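Local coordinates for orotidine 5'-phosphate decarboxylase (Methanocaldococcus jannaschii, PDB 4LUI), which probably catalyses the decarboxylation of orotidine 5'-monophosphate to UMP, the last step of de novo UMP biosynthesis, as a homodimeric TIM-barrel enzyme, at residues Val76-Val82 and Ala100-His106; Val114-Gln118 and Lys156-Asp160; Ile129-Glu133 and Leu150-Ala154. All blocks are in the same frame, centred on the assembly; numbering follows the deposited sequence. Where two conformers were deposited one is given.

Following the chain from the N terminus, the first contact to close is contact 1, which pairs strand 75-82 with strand 102-106 across helix 86-97. The two are parallel neighbours in the TIM barrel. Helix 111-124 follows directly and opens contact 2, which closes when the end of helix 147-157 and the turn after it reach residues 114-118. Contact 3 is nested inside that loop. It sets strand 127-131 and the residues just after it against helix 147-157. Contacts 2 and 3 therefore share one helix. Contact 1 joins contact 3 through the sheet, because strands 102-106 and 127-131 are neighbours, while Val114 and Val117 of contact 2 pack on strand 102-106 of contact 1.

Contact 1 (Val76-Val82 and Ala100-His106); sequences VIADFKV and ADGIIVH
Ile104 has CG1 anti to its carbonyl carbon (chi1 -68°) and an extended chi2; together they bring CD1 to Ile77 CG2 and the Asp79 carboxylate. Ile104 CD1 lies 3.8 Å from Ile77 CG2, and the two side chains meet at about a right angle. The segments are neighbouring parallel strands of a TIM barrel, joined through helix 86-97 in a beta-alpha-beta unit. A ladder of backbone bonds links them. Ala78 N donates to Gly102 O, Ile104 N to Ala78 O, Val82 N to Ile104 O and His106 N to Val82 O. The register slips by two residues between Ala78 and Val82, a beta bulge. Asp79, at the centre of an inverse gamma turn, and Lys81 lie in this interval. Ile77 CD1 lies 3.7 Å from Gly102 CA, where a CB on residue 102 would clash with it.

The bulge carries part of the predicted active site. Lys81, the predicted proton donor, bends at chi2 and chi4, and its NZ bonds Asp79 OD1 at 2.8 Å in a salt bridge, from the syn side and 26° out of the carboxylate plane. Lys51 holds Asp79 OD2, and Asp84 of the second subunit also pairs with Lys81 NZ. The Lys81 chain lies against the His106 ring, with CB 3.8 Å from His106 CD2, while His106 NE2 bonds Ala83 O of the second subunit.

On the other side of the sheet, Val82 CG2 meets Ile103 CD1 at 3.6 Å. CB of Ala78 sits over the centre of one face of the Phe80 ring. At the start of the pair, Asp101 N donates to Val76 O at 2.7 Å. Lys69 NZ forms a salt bridge to Asp101 OD2. Val76 N donates to Asp101 OD2 at 2.8 Å, on the anti lone pair.

Contact 2 (Val114-Gln118 and Lys156-Asp160); sequences VKAVQ and KLKVD
NE2 of Gln118 is held by two acceptors. It donates to Leu157 O at 2.9 Å, nearly straight at 177°, and also to a water 3.0 Å from this NE2. That water donates in turn to Asp160 OD2, which also accepts a bond from Val128 N. The contact joins two neighbouring outer helices of the TIM barrel: helix 111-124 meets the C-terminal end of helix 147-157 and the turn after it. Lys158 leaves helical geometry there with positive phi. CG of Gln118 is anti to the carbonyl carbon (chi1 -72°) and the chain runs on extended, which carries the amide across to Leu157 O. Leu157 O lies in the amide plane of Gln118. The donor stands above the carbonyl plane, 48° out of it.

Apolar contacts flank this bond. Leu157 divides its two methyls between helix residues. CD1 of Leu157 meets Val114 CG1 at 3.7 Å. CD2 of Leu157 faces the aliphatic part of Lys115, with CE 3.7 Å away. CG1 of Val159 also touches Val114 CG1. Val114 packs on Met130 too, so the seam reaches strand 127-131. Val159 CG1 lies 3.7 Å from Gln118 NE2.

Contact 3 (Ile129-Glu133 and Leu150-Ala154); sequences IMVTE and LSEMA
The CB of Met130 is directed at helix 147-157, and its side chain brings the thioether to Leu150 and Ala154. Its CG is anti to the backbone N (chi1 -179°) and the chain stays extended until it bends at chi3. The bend lays CE of Met130 beside the helix backbone, 3.7 Å from Ala154 CA. The SD of Met130 faces Leu150 O at 3.6 Å and the CB methyl of Ala154 at 4.0 Å. That carbonyl is already used within the helix, where it accepts from Ala154 N. An alanine in place of Met130 would probably open a gap against Ala154 and the Leu150 carbonyl.

The two segments belong to a beta-alpha-beta unit of the TIM barrel, made of strand 127-131, helix 147-157 and strand 161-163. The axes of strand and helix run nearly antiparallel, at 168°, and approach to 9.1 Å. Side chains fill this distance, and no hydrogen bond crosses it.

Thr132, just past the strand, packs against the N-terminal end of segment 150-154. Its CB bond points at the helix, and CB of Thr132 lies 3.9 Å from Leu150 CB. The CG2 methyl of Thr132 lies over the backbone of the helix, 3.8 Å from Leu150 O. Leu150 answers from the helix with its own methyl against the backbone carbonyl of Thr132: Leu150 CD1 lies 3.5 Å from Thr132 O. Leu150 also packs on Phe142 of the second subunit.

Val131 turns the other way, into the barrel. It packs there on Ile104, His106 and Lys81, the predicted proton donor. On the helix side, Ala154 CB lies 4.3 Å from Thr132 CG2.

Contact 1 (Val76-Val82 and Ala100-His106)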
loop_
_atom_site.group_PDB
_atom_site.type_symbol
_atom_site.label_atom_id
_atom_site.label_comp_id
_atom_site.label_asym_id
_atom_site.label_seq_id
_atom_site.Cartn_x
_atom_site.Cartn_y
_atom_site.Cartn_z
ATOM N N VAL B 76 18.425 0.395 0.898
ATOM C CA VAL B 76 17.174 0.246 1.649
ATOM C C VAL B 76 15.979 0.362 0.710
ATOM O O VAL B 76 15.826 1.364 0.006
ATOM C CB VAL B 76 17.056 1.279 2.782
ATOM C CG1 VAL B 76 15.683 1.194 3.463
ATOM C CG2 VAL B 76 18.176 1.065 3.791
ATOM N N ILE B 77 15.142 -0.670 0.705
ATOM C CA ILE B 77 13.991 -0.750 -0.197
ATOM C C ILE B 77 12.702 -0.655 0.600
ATOM O O ILE B 77 12.532 -1.364 1.586
ATOM C CB ILE B 77 13.967 -2.095 -0.953
ATOM C CG1 ILE B 77 15.248 -2.279 -1.775
ATOM C CG2 ILE B 77 12.723 -2.209 -1.842
ATOM C CD1 ILE B 77 15.588 -1.107 -2.668
ATOM N N ALA B 78 11.803 0.233 0.187
ATOM C CA ALA B 78 10.530 0.400 0.885
ATOM C C ALA B 78 9.444 -0.439 0.239
ATOM O O ALA B 78 9.021 -0.162 -0.890
ATOM C CB ALA B 78 10.127 1.859 0.912
ATOM N N ASP B 79 9.001 -1.472 0.951
ATOM C CA ASP B 79 8.006 -2.383 0.412
ATOM C C ASP B 79 6.628 -1.827 0.756
ATOM O O ASP B 79 5.975 -2.268 1.706
ATOM C CB ASP B 79 8.207 -3.780 0.993
ATOM C CG ASP B 79 7.358 -4.833 0.307
ATOM O OD1 ASP B 79 6.575 -4.478 -0.608
ATOM O OD2 ASP B 79 7.466 -6.014 0.698
ATOM N N PHE B 80 6.206 -0.831 -0.022
ATOM C CA PHE B 80 5.000 -0.068 0.292
ATOM C C PHE B 80 3.828 -0.418 -0.623
ATOM O O PHE B 80 2.743 0.170 -0.498
ATOM C CB PHE B 80 5.303 1.420 0.183
ATOM C CG PHE B 80 6.082 1.974 1.346
ATOM C CD1 PHE B 80 6.477 1.161 2.400
ATOM C CD2 PHE B 80 6.410 3.323 1.382
ATOM C CE1 PHE B 80 7.200 1.687 3.485
ATOM C CE2 PHE B 80 7.114 3.860 2.460
ATOM C CZ PHE B 80 7.518 3.038 3.513
ATOM N N LYS B 81 4.053 -1.367 -1.526
ATOM C CA LYS B 81 2.982 -1.881 -2.389
ATOM C C LYS B 81 2.140 -0.753 -3.000
ATOM O O LYS B 81 0.904 -0.813 -2.969
ATOM C CB LYS B 81 2.051 -2.804 -1.582
ATOM C CG LYS B 81 2.716 -4.070 -1.021
ATOM C CD LYS B 81 3.431 -4.864 -2.102
ATOM C CE LYS B 81 3.656 -6.325 -1.678
ATOM N NZ LYS B 81 4.566 -6.429 -0.494
ATOM N N VAL B 82 2.801 0.273 -3.528
ATOM C CA VAL B 82 2.125 1.510 -3.918
ATOM C C VAL B 82 1.045 1.197 -4.951
ATOM O O VAL B 82 1.301 0.492 -5.931
ATOM C CB VAL B 82 3.114 2.536 -4.504
ATOM C CG1 VAL B 82 2.417 3.854 -4.729
ATOM C CG2 VAL B 82 4.310 2.729 -3.558
ATOM N N ALA B 100 14.807 6.274 1.361
ATOM C CA ALA B 100 14.954 4.941 0.781
ATOM C C ALA B 100 15.659 5.006 -0.573
ATOM O O ALA B 100 15.671 6.042 -1.236
ATOM C CB ALA B 100 13.609 4.278 0.617
ATOM N N ASP B 101 16.223 3.878 -0.981
ATOM C CA ASP B 101 16.928 3.788 -2.248
ATOM C C ASP B 101 16.060 3.204 -3.344
ATOM O O ASP B 101 16.407 3.287 -4.514
ATOM C CB ASP B 101 18.178 2.935 -2.074
ATOM C CG ASP B 101 19.117 3.529 -1.065
ATOM O OD1 ASP B 101 19.584 4.663 -1.316
ATOM O OD2 ASP B 101 19.371 2.883 -0.027
ATOM N N GLY B 102 14.942 2.612 -2.957
ATOM C CA GLY B 102 14.037 2.012 -3.915
ATOM C C GLY B 102 12.674 1.845 -3.283
ATOM O O GLY B 102 12.531 1.882 -2.061
ATOM N N ILE B 103 11.667 1.686 -4.132
ATOM C CA ILE B 103 10.301 1.546 -3.661
ATOM C C ILE B 103 9.580 0.473 -4.477
ATOM O O ILE B 103 9.792 0.355 -5.696
ATOM C CB ILE B 103 9.575 2.922 -3.715
ATOM C CG1 ILE B 103 8.194 2.850 -3.065
ATOM C CG2 ILE B 103 9.503 3.464 -5.148
ATOM C CD1 ILE B 103 7.516 4.223 -3.011
ATOM N N ILE B 104 8.756 -0.327 -3.795
ATOM C CA ILE B 104 8.013 -1.402 -4.438
ATOM C C ILE B 104 6.584 -0.944 -4.724
ATOM O O ILE B 104 5.898 -0.424 -3.832
ATOM C CB ILE B 104 8.031 -2.690 -3.574
ATOM C CG1 ILE B 104 9.458 -3.252 -3.530
ATOM C CG2 ILE B 104 7.057 -3.725 -4.130
ATOM C CD1 ILE B 104 9.669 -4.343 -2.490
ATOM N N VAL B 105 6.166 -1.117 -5.978
ATOM C CA VAL B 105 4.850 -0.690 -6.446
ATOM C C VAL B 105 4.060 -1.860 -7.045
ATOM O O VAL B 105 4.640 -2.840 -7.522
ATOM C CB VAL B 105 4.969 0.433 -7.497
ATOM C CG1 VAL B 105 5.897 1.538 -6.971
ATOM C CG2 VAL B 105 5.510 -0.106 -8.821
ATOM N N HIS B 106 2.735 -1.767 -6.994
ATOM C CA HIS B 106 1.888 -2.700 -7.739
ATOM C C HIS B 106 1.774 -2.257 -9.180
ATOM O O HIS B 106 1.693 -1.063 -9.463
ATOM C CB HIS B 106 0.476 -2.784 -7.135
ATOM C CG HIS B 106 0.348 -3.797 -6.036
ATOM N ND1 HIS B 106 0.462 -5.151 -6.257
ATOM C CD2 HIS B 106 0.095 -3.651 -4.713
ATOM C CE1 HIS B 106 0.286 -5.801 -5.119
ATOM N NE2 HIS B 106 0.080 -4.912 -4.163
HETATM O O HOH W 1 1.279 1.587 -8.515
#

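Contact 2 (Val114-Gln118 and Lys156-Asp160)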
loop_
_atom_site.group_PDB
_atom_site.type_symbol
_atom_site.label_atom_id
_atom_site.label_comp_id
_atom_site.label_asym_id
_atom_site.label_seq_id
_atom_site.Cartn_x
_atom_site.Cartn_y
_atom_site.Cartn_z
ATOM N N VAL B 114 2.411 3.463 -12.291
ATOM C CA VAL B 114 3.793 3.019 -12.164
ATOM C C VAL B 114 4.764 4.100 -12.667
ATOM O O VAL B 114 5.747 4.434 -11.991
ATOM C CB VAL B 114 4.025 1.693 -12.905
ATOM C CG1 VAL B 114 5.499 1.329 -12.883
ATOM C CG2 VAL B 114 3.173 0.581 -12.286
ATOM N N LYS B 115 4.461 4.656 -13.834
ATOM C CA LYS B 115 5.257 5.738 -14.425
ATOM C C LYS B 115 5.418 6.933 -13.480
ATOM O O LYS B 115 6.485 7.541 -13.410
ATOM C CB LYS B 115 4.614 6.191 -15.741
ATOM C CG LYS B 115 4.887 5.275 -16.927
ATOM C CD LYS B 115 4.229 5.828 -18.194
ATOM C CE LYS B 115 4.769 5.186 -19.468
ATOM N NZ LYS B 115 6.214 5.503 -19.679
ATOM N N ALA B 116 4.356 7.264 -12.751
ATOM C CA ALA B 116 4.410 8.371 -11.796
ATOM C C ALA B 116 5.503 8.156 -10.754
ATOM O O ALA B 116 6.236 9.084 -10.408
ATOM C CB ALA B 116 3.052 8.565 -11.124
ATOM N N VAL B 117 5.613 6.928 -10.260
ATOM C CA VAL B 117 6.678 6.591 -9.319
ATOM C C VAL B 117 8.046 6.615 -10.013
ATOM O O VAL B 117 9.004 7.179 -9.481
ATOM C CB VAL B 117 6.440 5.229 -8.689
ATOM C CG1 VAL B 117 7.551 4.898 -7.715
ATOM C CG2 VAL B 117 5.102 5.239 -7.963
ATOM N N GLN B 118 8.125 6.030 -11.209
ATOM C CA GLN B 118 9.367 6.026 -11.981
ATOM C C GLN B 118 9.910 7.422 -12.246
ATOM O O GLN B 118 11.117 7.657 -12.149
ATOM C CB GLN B 118 9.151 5.320 -13.317
ATOM C CG GLN B 118 8.997 3.826 -13.210
ATOM C CD GLN B 118 8.925 3.206 -14.581
ATOM O OE1 GLN B 118 7.922 3.349 -15.279
ATOM N NE2 GLN B 118 10.008 2.557 -15.001
ATOM N N LYS B 156 8.287 -3.573 -20.423
ATOM C CA LYS B 156 7.958 -2.420 -21.266
ATOM C C LYS B 156 8.360 -1.104 -20.604
ATOM O O LYS B 156 8.981 -0.239 -21.239
ATOM C CB LYS B 156 6.457 -2.402 -21.571
ATOM C CG LYS B 156 5.998 -1.191 -22.362
ATOM C CD LYS B 156 4.482 -1.156 -22.485
ATOM C CE LYS B 156 4.033 0.093 -23.235
ATOM N NZ LYS B 156 2.551 0.185 -23.364
ATOM N N LEU B 157 8.015 -0.962 -19.327
ATOM C CA LEU B 157 8.293 0.268 -18.587
ATOM C C LEU B 157 9.739 0.376 -18.104
ATOM O O LEU B 157 10.155 1.433 -17.634
ATOM C CB LEU B 157 7.352 0.393 -17.387
ATOM C CG LEU B 157 5.858 0.472 -17.715
ATOM C CD1 LEU B 157 5.035 0.547 -16.426
ATOM C CD2 LEU B 157 5.563 1.662 -18.624
ATOM N N LYS B 158 10.501 -0.706 -18.231
ATOM C CA LYS B 158 11.896 -0.715 -17.811
ATOM C C LYS B 158 12.039 -0.376 -16.327
ATOM O O LYS B 158 12.856 0.466 -15.945
ATOM C CB LYS B 158 12.744 0.260 -18.645
ATOM C CG LYS B 158 12.801 -0.018 -20.140
ATOM C CD LYS B 158 13.643 1.058 -20.825
ATOM C CE LYS B 158 13.497 1.043 -22.343
ATOM N NZ LYS B 158 14.045 -0.196 -22.937
ATOM N N VAL B 159 11.239 -1.014 -15.482
ATOM C CA VAL B 159 11.442 -0.863 -14.051
ATOM C C VAL B 159 12.773 -1.525 -13.679
ATOM O O VAL B 159 13.370 -2.254 -14.480
ATOM C CB VAL B 159 10.274 -1.453 -13.233
ATOM C CG1 VAL B 159 8.979 -0.691 -13.520
ATOM C CG2 VAL B 159 10.090 -2.921 -13.548
ATOM N N ASP B 160 13.253 -1.259 -12.472
ATOM C CA ASP B 160 14.570 -1.734 -12.064
ATOM C C ASP B 160 14.601 -3.210 -11.693
ATOM O O ASP B 160 15.640 -3.864 -11.841
ATOM C CB ASP B 160 15.097 -0.889 -10.905
ATOM C CG ASP B 160 15.276 0.553 -11.289
ATOM O OD1 ASP B 160 16.381 0.911 -11.748
ATOM O OD2 ASP B 160 14.305 1.321 -11.167
HETATM O O HOH W 2 12.255 2.633 -13.089
#

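Contact 3 (Ile129-Glu133 and Leu150-Ala154)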
loop_
_atom_site.group_PDB
_atom_site.type_symbol
_atom_site.label_atom_id
_atom_site.label_comp_id
_atom_site.label_asym_id
_atom_site.label_seq_id
_atom_site.Cartn_x
_atom_site.Cartn_y
_atom_site.Cartn_z
ATOM N N ILE B 129 10.446 -0.939 -8.259
ATOM C CA ILE B 129 10.390 -2.384 -8.312
ATOM C C ILE B 129 8.912 -2.756 -8.387
ATOM O O ILE B 129 8.122 -2.294 -7.573
ATOM C CB ILE B 129 11.015 -2.969 -7.031
ATOM C CG1 ILE B 129 12.514 -2.617 -6.959
ATOM C CG2 ILE B 129 10.778 -4.462 -6.936
ATOM C CD1 ILE B 129 13.093 -2.651 -5.551
ATOM N N MET B 130 8.524 -3.557 -9.369
ATOM C CA MET B 130 7.101 -3.874 -9.534
ATOM C C MET B 130 6.755 -5.267 -9.021
ATOM O O MET B 130 7.426 -6.246 -9.367
ATOM C CB MET B 130 6.698 -3.788 -11.014
ATOM C CG MET B 130 5.208 -4.088 -11.229
ATOM S SD MET B 130 4.770 -4.301 -12.968
ATOM C CE MET B 130 5.363 -2.745 -13.602
ATOM N N VAL B 131 5.693 -5.364 -8.222
ATOM C CA VAL B 131 5.147 -6.670 -7.881
ATOM C C VAL B 131 4.426 -7.225 -9.096
ATOM O O VAL B 131 3.452 -6.632 -9.561
ATOM C CB VAL B 131 4.098 -6.569 -6.770
ATOM C CG1 VAL B 131 3.535 -7.957 -6.464
ATOM C CG2 VAL B 131 4.699 -5.972 -5.525
ATOM N N THR B 132 4.881 -8.365 -9.607
ATOM C CA THR B 132 4.198 -8.981 -10.744
ATOM C C THR B 132 3.417 -10.230 -10.353
ATOM O O THR B 132 2.574 -10.703 -11.117
ATOM C CB THR B 132 5.162 -9.377 -11.885
ATOM O OG1 THR B 132 6.056 -10.401 -11.427
ATOM C CG2 THR B 132 5.958 -8.157 -12.399
ATOM N N GLU B 133 3.701 -10.776 -9.177
ATOM C CA GLU B 133 3.153 -12.080 -8.805
ATOM C C GLU B 133 3.293 -12.267 -7.294
ATOM O O GLU B 133 4.301 -11.881 -6.719
ATOM C CB GLU B 133 3.909 -13.167 -9.585
ATOM C CG GLU B 133 3.279 -14.551 -9.583
ATOM C CD GLU B 133 3.742 -15.404 -10.764
ATOM O OE1 GLU B 133 4.140 -14.830 -11.805
ATOM O OE2 GLU B 133 3.689 -16.650 -10.656
ATOM N N LEU B 150 1.721 -8.692 -16.249
ATOM C CA LEU B 150 2.444 -7.787 -15.366
ATOM C C LEU B 150 3.945 -7.812 -15.614
ATOM O O LEU B 150 4.589 -6.766 -15.614
ATOM C CB LEU B 150 2.129 -8.072 -13.891
ATOM C CG LEU B 150 0.738 -7.633 -13.421
ATOM C CD1 LEU B 150 0.518 -8.071 -11.987
ATOM C CD2 LEU B 150 0.578 -6.117 -13.535
ATOM N N SER B 151 4.506 -8.996 -15.835
ATOM C CA SER B 151 5.931 -9.079 -16.136
ATOM C C SER B 151 6.236 -8.449 -17.501
ATOM O O SER B 151 7.295 -7.849 -17.688
ATOM C CB SER B 151 6.436 -10.523 -16.063
ATOM O OG SER B 151 5.687 -11.373 -16.909
ATOM N N GLU B 152 5.304 -8.568 -18.446
ATOM C CA GLU B 152 5.462 -7.894 -19.730
ATOM C C GLU B 152 5.429 -6.378 -19.535
ATOM O O GLU B 152 6.174 -5.653 -20.202
ATOM C CB GLU B 152 4.382 -8.322 -20.737
ATOM C CG GLU B 152 4.475 -9.777 -21.162
ATOM C CD GLU B 152 3.173 -10.317 -21.733
ATOM O OE1 GLU B 152 2.301 -9.507 -22.120
ATOM O OE2 GLU B 152 3.028 -11.560 -21.784
ATOM N N MET B 153 4.584 -5.893 -18.630
ATOM C CA MET B 153 4.526 -4.455 -18.411
ATOM C C MET B 153 5.781 -3.956 -17.694
ATOM O O MET B 153 6.265 -2.857 -17.973
ATOM C CB MET B 153 3.267 -4.053 -17.650
ATOM C CG MET B 153 3.056 -2.560 -17.619
ATOM S SD MET B 153 1.548 -2.104 -16.762
ATOM C CE MET B 153 1.659 -3.141 -15.313
ATOM N N ALA B 154 6.310 -4.767 -16.785
ATOM C CA ALA B 154 7.562 -4.429 -16.109
ATOM C C ALA B 154 8.690 -4.266 -17.139
ATOM O O ALA B 154 9.485 -3.324 -17.069
ATOM C CB ALA B 154 7.923 -5.502 -15.100
#